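Local coordinates for putative type VI secretion protein (Escherichia coli, PDB 6SKI) that is a phospholipase effector that is loaded onto the VgrG spike of the type VI secretion system and probably hydrolyses membrane phospholipids as a bacterial toxin, at residues 54-57 with 58-61. Numbering follows the deposited sequence.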
loop_
_atom_site.group_PDB
_atom_site.type_symbol
_atom_site.label_atom_id
_atom_site.label_comp_id
_atom_site.label_asym_id
_atom_site.label_seq_id
_atom_site.Cartn_x
_atom_site.Cartn_y
_atom_site.Cartn_z
ATOM N N ALA A 54 -2.246 1.705 -16.356
ATOM C CA ALA A 54 -3.357 2.533 -15.901
ATOM C C ALA A 54 -2.930 3.498 -14.801
ATOM O O ALA A 54 -3.342 4.661 -14.798
ATOM C CB ALA A 54 -4.506 1.645 -15.433
ATOM N N SER A 55 -2.107 3.038 -13.858
ATOM C CA SER A 55 -1.626 3.914 -12.792
ATOM C C SER A 55 -0.724 5.012 -13.345
ATOM O O SER A 55 -0.854 6.194 -12.991
ATOM C CB SER A 55 -0.876 3.086 -11.751
ATOM O OG SER A 55 -1.738 2.631 -10.727
ATOM N N ARG A 56 0.208 4.629 -14.217
ATOM C CA ARG A 56 1.112 5.598 -14.822
ATOM C C ARG A 56 0.341 6.643 -15.614
ATOM O O ARG A 56 0.720 7.819 -15.637
ATOM C CB ARG A 56 2.114 4.870 -15.713
ATOM C CG ARG A 56 3.053 3.957 -14.948
ATOM C CD ARG A 56 4.226 3.530 -15.804
ATOM N NE ARG A 56 3.925 3.641 -17.227
ATOM C CZ ARG A 56 3.646 2.605 -18.010
ATOM N NH1 ARG A 56 3.627 1.379 -17.508
ATOM N NH2 ARG A 56 3.384 2.794 -19.295
ATOM N N LEU A 57 -0.751 6.236 -16.263
ATOM C CA LEU A 57 -1.568 7.193 -17.000
ATOM C C LEU A 57 -2.405 8.051 -16.066
ATOM O O LEU A 57 -2.652 9.222 -16.364
ATOM C CB LEU A 57 -2.467 6.468 -17.997
ATOM C CG LEU A 57 -1.741 5.753 -19.130
ATOM C CD1 LEU A 57 -2.735 5.145 -20.090
ATOM C CD2 LEU A 57 -0.814 6.711 -19.842
ATOM N N MET A 58 -2.854 7.491 -14.940
ATOM C CA MET A 58 -3.507 8.305 -13.924
ATOM C C MET A 58 -2.593 9.417 -13.450
ATOM O O MET A 58 -3.061 10.507 -13.107
ATOM C CB MET A 58 -3.919 7.435 -12.737
ATOM C CG MET A 58 -5.407 7.245 -12.575
ATOM S SD MET A 58 -5.809 6.452 -11.013
ATOM C CE MET A 58 -5.951 7.869 -9.932
ATOM N N LYS A 59 -1.288 9.156 -13.428
ATOM C CA LYS A 59 -0.342 10.190 -13.017
ATOM C C LYS A 59 -0.317 11.370 -13.989
ATOM O O LYS A 59 0.160 12.451 -13.628
ATOM C CB LYS A 59 1.050 9.586 -12.845
ATOM C CG LYS A 59 1.339 9.182 -11.408
ATOM C CD LYS A 59 2.718 8.586 -11.239
ATOM C CE LYS A 59 2.800 7.212 -11.866
ATOM N NZ LYS A 59 4.204 6.727 -11.932
ATOM N N PHE A 60 -0.810 11.191 -15.221
ATOM C CA PHE A 60 -0.889 12.309 -16.161
ATOM C C PHE A 60 -1.768 13.434 -15.640
ATOM O O PHE A 60 -1.543 14.600 -15.976
ATOM C CB PHE A 60 -1.435 11.853 -17.513
ATOM C CG PHE A 60 -0.388 11.392 -18.478
ATOM C CD1 PHE A 60 -0.016 12.195 -19.542
ATOM C CD2 PHE A 60 0.196 10.149 -18.348
ATOM C CE1 PHE A 60 0.931 11.775 -20.442
ATOM C CE2 PHE A 60 1.144 9.724 -19.249
ATOM C CZ PHE A 60 1.512 10.537 -20.297
ATOM N N ASN A 61 -2.790 13.104 -14.856
ATOM C CA ASN A 61 -3.705 14.111 -14.338
ATOM C C ASN A 61 -2.952 15.146 -13.513
ATOM O O ASN A 61 -2.282 14.807 -12.533
ATOM C CB ASN A 61 -4.784 13.433 -13.496
ATOM C CG ASN A 61 -5.970 14.327 -13.230
ATOM O OD1 ASN A 61 -6.763 14.599 -14.124
ATOM N ND2 ASN A 61 -6.115 14.769 -11.990
#
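Leu57 and Phe60 run their side chains alongside each other on one flank of a helix end, with Leu57 CD2 3.6 Å from Phe60 CE2. The leucine branch carries the contact because a chi1 of -66° swings CG opposite the carbonyl carbon, which directs the isopropyl end, with CD2, along the ring. Phe60 turns its edge back to the main chain: Leu57 O and Arg56 O both lie near the ring plane, each 3.6 Å from CD2 of Phe60. On another flank, Lys59 runs back along the preceding turn, bending at chi3 (-71°), and its CE packs 3.8 Å from Arg56 CA.

The backbone changes its bonding pattern underneath. Met58 N donates to Ala54 O at 2.9 Å and Lys59 N to Ser55 O at 3.0 Å, both i to i+4 bonds; Lys59 N also makes a weak, bent bond to Arg56 O. One residue on, Phe60 N reaches Leu57 O at 2.9 Å, an i to i+3 bond. The winding thus tightens before Asn61 N closes onto Met58 O.

Farther out, Lys59 NZ forms a salt bridge with Glu51, and Ser55 OG bonds to Arg198. Leu57 and Phe60 both pack on Leu500, while Met58 meets Ile150 of helix 144-154. Asn61 is held at both ends of its amide, OD1 by Asn255 N and ND2 by Ser254 OG.

This is the C-terminal end of the short helix 53-58, where alpha-helical bonding gives way to a type I beta turn from Met58 to Asn61, set against helix 144-154 in a chain whose catalytic region belongs to the alpha/beta-hydrolase clan.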